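Side-chain contacts in DUF4848 domain-containing protein (PDB 4LB8), which is of unknown function but belongs to the DUF4848 family and is made with a signal sequence, consistent with an exported, probably lipid-attached protein of a gut bacterium: residues H96-G99 and D100-F104; E132-G136 and D137-V141; Q199-V203 and F204-R208. All coordinates share one frame; numbering follows the deposited sequence.

Interaction 1: residues H96-G99 and D100-F104; sequences HKYG and DVFMF
The carbonyl O of Tyr98 accepts a hydrogen bond from Phe102 N at 2.9 Å, the donor lying almost on the line of the C=O bond. This is the C-terminal end of helix 84-98, where the chain leaves the helix and turns back. A water bridges the same turn. It donates to Lys97 O at 2.7 Å and accepts from Asp100 N at 3.1 Å, and so links these two atoms across the end of the helix. The side chains follow the turn. Tyr98 CD1 lies 4.2 Å from Phe102 CD2, a loose apolar contact. Phe102 CB approaches the accepting oxygen, 3.4 Å from Tyr98 O. Around this pair, Tyr98 OH bonds Glu73 on helix 63-80, and Phe102 packs on Met67 of that helix. Arg117, later in the same loop, bonds Asp100 O. Phe104 returns to the helix end. Its CG stands beside its own backbone N (chi1 -75°), which turns the ring toward Gly99. The ring meets Gly99 with its edge, Phe104 CE2 lying 3.7 Å from Gly99 CA.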
loop_
_atom_site.group_PDB
_atom_site.type_symbol
_atom_site.label_atom_id
_atom_site.label_comp_id
_atom_site.label_asym_id
_atom_site.label_seq_id
_atom_site.Cartn_x
_atom_site.Cartn_y
_atom_site.Cartn_z
ATOM N N HIS A 96 11.502 -21.684 -17.617
ATOM C CA HIS A 96 12.260 -22.934 -17.617
ATOM C C HIS A 96 13.767 -22.668 -17.839
ATOM O O HIS A 96 14.600 -23.248 -17.135
ATOM C CB HIS A 96 11.720 -23.909 -18.683
ATOM C CG HIS A 96 12.533 -25.171 -18.797
ATOM N ND1 HIS A 96 12.344 -26.241 -17.925
ATOM C CD2 HIS A 96 13.563 -25.471 -19.629
ATOM C CE1 HIS A 96 13.246 -27.153 -18.267
ATOM N NE2 HIS A 96 14.006 -26.736 -19.283
ATOM N N LYS A 97 14.100 -21.780 -18.801
ATOM C CA LYS A 97 15.456 -21.395 -19.179
ATOM C C LYS A 97 16.233 -20.733 -18.020
ATOM O O LYS A 97 17.376 -21.122 -17.778
ATOM C CB LYS A 97 15.425 -20.453 -20.407
ATOM C CG LYS A 97 16.812 -20.059 -20.930
ATOM C CD LYS A 97 16.766 -19.193 -22.183
ATOM C CE LYS A 97 18.159 -18.849 -22.681
ATOM N NZ LYS A 97 18.138 -17.985 -23.897
ATOM N N TYR A 98 15.620 -19.748 -17.320
ATOM C CA TYR A 98 16.256 -18.942 -16.269
ATOM C C TYR A 98 15.884 -19.297 -14.812
ATOM O O TYR A 98 16.577 -18.852 -13.906
ATOM C CB TYR A 98 15.916 -17.450 -16.505
ATOM C CG TYR A 98 16.523 -16.906 -17.778
ATOM C CD1 TYR A 98 17.883 -16.622 -17.859
ATOM C CD2 TYR A 98 15.745 -16.708 -18.918
ATOM C CE1 TYR A 98 18.462 -16.175 -19.050
ATOM C CE2 TYR A 98 16.312 -16.258 -20.114
ATOM C CZ TYR A 98 17.673 -15.994 -20.174
ATOM O OH TYR A 98 18.241 -15.519 -21.330
ATOM N N GLY A 99 14.811 -20.063 -14.609
ATOM C CA GLY A 99 14.256 -20.427 -13.305
ATOM C C GLY A 99 15.078 -21.260 -12.347
ATOM O O GLY A 99 14.607 -21.532 -11.242
ATOM N N ASP A 100 16.303 -21.648 -12.736
ATOM C CA ASP A 100 17.220 -22.404 -11.893
ATOM C C ASP A 100 18.306 -21.477 -11.309
ATOM O O ASP A 100 18.419 -21.390 -10.074
ATOM C CB ASP A 100 17.809 -23.582 -12.665
ATOM C CG ASP A 100 16.778 -24.684 -12.785
ATOM O OD1 ASP A 100 15.821 -24.524 -13.589
ATOM O OD2 ASP A 100 16.846 -25.643 -11.988
ATOM N N VAL A 101 19.063 -20.751 -12.178
ATOM C CA VAL A 101 20.063 -19.763 -11.739
ATOM C C VAL A 101 19.309 -18.616 -11.013
ATOM O O VAL A 101 19.733 -18.159 -9.939
ATOM C CB VAL A 101 20.916 -19.227 -12.922
ATOM C CG1 VAL A 101 21.978 -18.255 -12.440
ATOM C CG2 VAL A 101 21.566 -20.364 -13.695
ATOM N N PHE A 102 18.154 -18.198 -11.593
ATOM C CA PHE A 102 17.331 -17.128 -11.058
ATOM C C PHE A 102 16.051 -17.639 -10.452
ATOM O O PHE A 102 15.681 -18.793 -10.591
ATOM C CB PHE A 102 17.048 -16.045 -12.116
ATOM C CG PHE A 102 18.302 -15.377 -12.610
ATOM C CD1 PHE A 102 19.310 -15.006 -11.722
ATOM C CD2 PHE A 102 18.485 -15.124 -13.967
ATOM C CE1 PHE A 102 20.475 -14.371 -12.182
ATOM C CE2 PHE A 102 19.654 -14.509 -14.432
ATOM C CZ PHE A 102 20.634 -14.123 -13.533
HETATM N N MSE A 103 15.368 -16.738 -9.792
HETATM C CA MSE A 103 14.190 -16.922 -8.960
HETATM C C MSE A 103 13.066 -16.004 -9.456
HETATM O O MSE A 103 13.324 -14.859 -9.819
HETATM C CB MSE A 103 14.712 -16.506 -7.582
HETATM C CG MSE A 103 13.780 -16.537 -6.470
HETATM SE SE MSE A 103 14.783 -15.935 -4.937
HETATM C CE MSE A 103 14.898 -14.079 -5.179
ATOM N N PHE A 104 11.831 -16.499 -9.488
ATOM C CA PHE A 104 10.683 -15.704 -9.948
ATOM C C PHE A 104 9.803 -15.317 -8.760
ATOM O O PHE A 104 9.929 -15.921 -7.686
ATOM C CB PHE A 104 9.893 -16.438 -11.063
ATOM C CG PHE A 104 10.641 -16.396 -12.383
ATOM C CD1 PHE A 104 10.554 -15.279 -13.215
ATOM C CD2 PHE A 104 11.542 -17.405 -12.725
ATOM C CE1 PHE A 104 11.294 -15.211 -14.400
ATOM C CE2 PHE A 104 12.311 -17.318 -13.898
ATOM C CZ PHE A 104 12.174 -16.226 -14.732
HETATM O O HOH W 1 18.170 -21.610 -15.222
#

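Interaction 2: residues E132-G136 and D137-V141; sequences EFMIG and DSLVV
Phe133 and Val140 make the tight part of this contact. They are an antiparallel hydrogen-bonded pair, with Val140 N to Phe133 O at 2.8 Å and Phe133 N to Val140 O at 3.1 Å. Their side chains lie alongside each other on one face of the sheet. Val140 CB sits over the Phe133 ring, 4.0 Å from its centroid, in a CH-pi contact. Phe133 holds CG between its backbone N and carbonyl carbon (chi1 67°), which lays the ring alongside the valine. Tyr36 also meets this buried ring. Ile135 CG1 touches Val140 CG2 at 4.1 Å on the same face of the sheet. The face of Glu132, Met134, Leu139 and Val141 is more open to solvent: Leu139 and Val141 are exposed. The Glu132 chain runs beside Val141, and Leu139 CD1 meets Glu132 CD at 3.9 Å. Met27 of strand 27-30 packs on Glu132, Met134 and Leu139. At the turn, CE of the selenomethionine at Met134 lies 3.4 Å from Asp137 O. Lys29 bonds Gly136 O. Gly136 has positive phi (59°), which favours glycine. The whole is a beta hairpin with a two-residue type II' turn, at the edge of a four-stranded mixed sheet.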
loop_
_atom_site.group_PDB
_atom_site.type_symbol
_atom_site.label_atom_id
_atom_site.label_comp_id
_atom_site.label_asym_id
_atom_site.label_seq_id
_atom_site.Cartn_x
_atom_site.Cartn_y
_atom_site.Cartn_z
ATOM N N GLU A 132 29.172 -19.412 -7.492
ATOM C CA GLU A 132 30.492 -19.623 -6.924
ATOM C C GLU A 132 31.562 -18.695 -7.451
ATOM O O GLU A 132 31.555 -18.287 -8.629
ATOM C CB GLU A 132 30.962 -21.051 -7.211
ATOM C CG GLU A 132 30.171 -22.113 -6.484
ATOM C CD GLU A 132 30.368 -23.521 -7.000
ATOM O OE1 GLU A 132 30.997 -23.697 -8.070
ATOM O OE2 GLU A 132 29.846 -24.450 -6.347
ATOM N N PHE A 133 32.549 -18.446 -6.573
ATOM C CA PHE A 133 33.814 -17.758 -6.843
ATOM C C PHE A 133 34.808 -18.284 -5.817
ATOM O O PHE A 133 34.401 -18.954 -4.852
ATOM C CB PHE A 133 33.727 -16.222 -6.874
ATOM C CG PHE A 133 33.419 -15.562 -5.559
ATOM C CD1 PHE A 133 32.098 -15.380 -5.146
ATOM C CD2 PHE A 133 34.443 -15.113 -4.730
ATOM C CE1 PHE A 133 31.809 -14.785 -3.912
ATOM C CE2 PHE A 133 34.155 -14.516 -3.496
ATOM C CZ PHE A 133 32.839 -14.360 -3.094
HETATM N N MSE A 134 36.108 -18.006 -6.039
HETATM C CA MSE A 134 37.148 -18.498 -5.155
HETATM C C MSE A 134 38.056 -17.414 -4.614
HETATM O O MSE A 134 38.366 -16.449 -5.328
HETATM C CB MSE A 134 37.995 -19.547 -5.879
HETATM C CG MSE A 134 37.273 -20.870 -6.077
HETATM SE SE MSE A 134 38.468 -22.201 -6.774
HETATM C CE MSE A 134 39.395 -22.672 -5.123
ATOM N N ILE A 135 38.493 -17.597 -3.335
ATOM C CA ILE A 135 39.503 -16.772 -2.637
ATOM C C ILE A 135 40.687 -17.711 -2.407
ATOM O O ILE A 135 40.624 -18.576 -1.516
ATOM C CB ILE A 135 39.012 -16.075 -1.317
ATOM C CG1 ILE A 135 37.674 -15.289 -1.473
ATOM C CG2 ILE A 135 40.132 -15.211 -0.695
ATOM C CD1 ILE A 135 37.569 -14.404 -2.614
ATOM N N GLY A 136 41.703 -17.593 -3.263
ATOM C CA GLY A 136 42.861 -18.480 -3.255
ATOM C C GLY A 136 42.402 -19.913 -3.467
ATOM O O GLY A 136 41.729 -20.203 -4.459
ATOM N N ASP A 137 42.667 -20.799 -2.488
ATOM C CA ASP A 137 42.252 -22.200 -2.593
ATOM C C ASP A 137 40.875 -22.442 -1.953
ATOM O O ASP A 137 40.394 -23.586 -1.950
ATOM C CB ASP A 137 43.312 -23.128 -2.009
ATOM C CG ASP A 137 44.482 -23.364 -2.956
ATOM O OD1 ASP A 137 44.257 -23.381 -4.189
ATOM O OD2 ASP A 137 45.620 -23.552 -2.461
ATOM N N SER A 138 40.211 -21.354 -1.490
ATOM C CA SER A 138 38.904 -21.451 -0.844
ATOM C C SER A 138 37.797 -21.145 -1.806
ATOM O O SER A 138 37.862 -20.175 -2.553
ATOM C CB SER A 138 38.812 -20.532 0.376
ATOM O OG SER A 138 39.843 -20.789 1.317
ATOM N N LEU A 139 36.772 -21.991 -1.791
ATOM C CA LEU A 139 35.597 -21.841 -2.635
ATOM C C LEU A 139 34.484 -21.219 -1.840
ATOM O O LEU A 139 34.123 -21.708 -0.769
ATOM C CB LEU A 139 35.147 -23.197 -3.211
ATOM C CG LEU A 139 33.780 -23.225 -3.900
ATOM C CD1 LEU A 139 33.920 -22.976 -5.382
ATOM C CD2 LEU A 139 33.035 -24.523 -3.576
ATOM N N VAL A 140 33.921 -20.149 -2.395
ATOM C CA VAL A 140 32.800 -19.459 -1.813
ATOM C C VAL A 140 31.556 -19.791 -2.639
ATOM O O VAL A 140 31.493 -19.408 -3.809
ATOM C CB VAL A 140 33.041 -17.933 -1.715
ATOM C CG1 VAL A 140 31.862 -17.242 -1.032
ATOM C CG2 VAL A 140 34.355 -17.614 -1.002
ATOM N N VAL A 141 30.607 -20.543 -2.048
ATOM C CA VAL A 141 29.272 -20.815 -2.600
ATOM C C VAL A 141 28.424 -19.718 -1.972
ATOM O O VAL A 141 28.068 -19.815 -0.789
ATOM C CB VAL A 141 28.711 -22.243 -2.353
ATOM C CG1 VAL A 141 27.308 -22.359 -2.941
ATOM C CG2 VAL A 141 29.625 -23.314 -2.919
#

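Interaction 3: residues Q199-V203 and F204-R208; sequences QKKGV and FGWSR
Lys200 and Ser207 bond each other through their backbones: Lys200 N to Ser207 O at 3.0 Å, nearly straight (164°), and Ser207 N to Lys200 O at the longer 3.3 Å. Gly202 N adds a bond to Gly205 O at 2.9 Å, its donor well above the carbonyl plane. These bonds close the beta hairpin of strands 191-201 and 206-208. Beyond them, Lys201 lies over the Trp206 indole. Lys201 CB stands 3.7 Å from the centroid of the six-membered ring, almost on its normal, in a CH-pi contact. Lys201 CG follows across the same face, 3.6 Å from Trp206 CE2. Chi1 of Lys201 (-152°) turns the chain away from its own N and along the ring. The backbone O of Gln199 lies at the edge of the six-membered ring, 3.7 Å from Trp206 CZ3. Lys180 bonds Gln199 OE1 and makes a cation-pi contact with the indole. An alanine in place of Trp206 would probably leave the Lys201 methylenes without their platform and the Lys180 cation without its aromatic partner. In the second subunit, Arg208 bonds Asp71 and Pro114, and Phe204 stacks on Phe87. The hairpin is thus part of the interface and probably presents these polar and aromatic groups to that subunit.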
loop_
_atom_site.group_PDB
_atom_site.type_symbol
_atom_site.label_atom_id
_atom_site.label_comp_id
_atom_site.label_asym_id
_atom_site.label_seq_id
_atom_site.Cartn_x
_atom_site.Cartn_y
_atom_site.Cartn_z
ATOM N N GLN A 199 -9.863 10.222 7.850
ATOM C CA GLN A 199 -9.063 10.358 9.052
ATOM C C GLN A 199 -7.790 11.152 8.768
ATOM O O GLN A 199 -7.341 11.214 7.623
ATOM C CB GLN A 199 -8.713 8.980 9.624
ATOM C CG GLN A 199 -9.909 8.191 10.146
ATOM C CD GLN A 199 -9.463 6.971 10.912
ATOM O OE1 GLN A 199 -8.759 6.103 10.395
ATOM N NE2 GLN A 199 -9.827 6.895 12.180
ATOM N N LYS A 200 -7.241 11.782 9.815
ATOM C CA LYS A 200 -5.987 12.533 9.813
ATOM C C LYS A 200 -5.095 11.944 10.895
ATOM O O LYS A 200 -5.600 11.543 11.953
ATOM C CB LYS A 200 -6.194 14.064 10.015
ATOM C CG LYS A 200 -7.134 14.450 11.167
ATOM C CD LYS A 200 -6.427 14.825 12.459
ATOM C CE LYS A 200 -7.216 14.389 13.674
ATOM N NZ LYS A 200 -6.315 13.911 14.766
ATOM N N LYS A 201 -3.781 11.889 10.639
ATOM C CA LYS A 201 -2.820 11.367 11.595
ATOM C C LYS A 201 -2.372 12.508 12.516
ATOM O O LYS A 201 -1.891 13.533 12.041
ATOM C CB LYS A 201 -1.627 10.733 10.850
ATOM C CG LYS A 201 -0.893 9.602 11.568
ATOM C CD LYS A 201 0.391 9.237 10.804
ATOM C CE LYS A 201 1.277 8.202 11.483
ATOM N NZ LYS A 201 0.810 6.796 11.269
ATOM N N GLY A 202 -2.604 12.331 13.815
ATOM C CA GLY A 202 -2.222 13.257 14.879
ATOM C C GLY A 202 -1.050 12.707 15.673
ATOM O O GLY A 202 -0.416 11.735 15.254
ATOM N N VAL A 203 -0.766 13.303 16.836
ATOM C CA VAL A 203 0.345 12.890 17.707
ATOM C C VAL A 203 0.118 11.524 18.348
ATOM O O VAL A 203 1.087 10.850 18.712
ATOM C CB VAL A 203 0.665 13.922 18.821
ATOM C CG1 VAL A 203 1.990 14.621 18.545
ATOM C CG2 VAL A 203 -0.467 14.933 19.019
ATOM N N PHE A 204 -1.154 11.134 18.514
ATOM C CA PHE A 204 -1.543 9.905 19.189
ATOM C C PHE A 204 -2.042 8.839 18.233
ATOM O O PHE A 204 -2.263 7.708 18.657
ATOM C CB PHE A 204 -2.618 10.222 20.246
ATOM C CG PHE A 204 -2.102 11.174 21.301
ATOM C CD1 PHE A 204 -1.106 10.780 22.190
ATOM C CD2 PHE A 204 -2.554 12.486 21.357
ATOM C CE1 PHE A 204 -0.583 11.680 23.125
ATOM C CE2 PHE A 204 -2.038 13.381 22.296
ATOM C CZ PHE A 204 -1.055 12.973 23.172
ATOM N N GLY A 205 -2.220 9.207 16.969
ATOM C CA GLY A 205 -2.691 8.313 15.929
ATOM C C GLY A 205 -3.789 8.888 15.068
ATOM O O GLY A 205 -4.007 10.101 15.057
ATOM N N TRP A 206 -4.489 8.003 14.341
ATOM C CA TRP A 206 -5.581 8.351 13.435
ATOM C C TRP A 206 -6.881 8.597 14.185
ATOM O O TRP A 206 -7.279 7.833 15.066
ATOM C CB TRP A 206 -5.775 7.268 12.374
ATOM C CG TRP A 206 -4.558 7.067 11.530
ATOM C CD1 TRP A 206 -3.538 6.192 11.758
ATOM C CD2 TRP A 206 -4.251 7.732 10.301
ATOM N NE1 TRP A 206 -2.598 6.284 10.753
ATOM C CE2 TRP A 206 -3.011 7.221 9.843
ATOM C CE3 TRP A 206 -4.900 8.716 9.538
ATOM C CZ2 TRP A 206 -2.390 7.686 8.674
ATOM C CZ3 TRP A 206 -4.296 9.156 8.365
ATOM C CH2 TRP A 206 -3.056 8.643 7.945
ATOM N N SER A 207 -7.543 9.673 13.798
ATOM C CA SER A 207 -8.780 10.179 14.351
ATOM C C SER A 207 -9.578 10.790 13.210
ATOM O O SER A 207 -8.991 11.188 12.214
ATOM C CB SER A 207 -8.442 11.207 15.420
ATOM O OG SER A 207 -9.554 11.945 15.882
ATOM N N ARG A 208 -10.904 10.842 13.326
ATOM C CA ARG A 208 -11.766 11.405 12.287
ATOM C C ARG A 208 -11.675 12.941 12.212
ATOM O O ARG A 208 -11.479 13.615 13.229
ATOM C CB ARG A 208 -13.224 10.975 12.517
ATOM C CG ARG A 208 -13.574 9.751 11.714
ATOM C CD ARG A 208 -14.828 9.093 12.192
ATOM N NE ARG A 208 -14.770 7.652 11.937
ATOM C CZ ARG A 208 -15.120 6.718 12.815
ATOM N NH1 ARG A 208 -15.535 7.059 14.028
ATOM N NH2 ARG A 208 -15.040 5.438 12.496
#

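How the interactions relate
The three contacts follow one another along the chain, do not touch and share no helix or strand. Interactions 1 and 2 lie on the same side of the chain's centre, about 23 Å apart between centres. Interaction 3 is about 46 Å from interaction 1 and about 54 Å from interaction 2, again between centres. Interaction 1 ends a helix and is partly buried, mixing one backbone bond, a water and aromatic side chains. Interactions 2 and 3 are hairpins of different sheets. Interaction 2 is a surface contact, packing one phenylalanine ring with aliphatic side chains. Interaction 3 is partly buried, rich in lysine and aromatic groups. It alone touches the second subunit, whose Met67 and Pro114 are copies of residues around interaction 1.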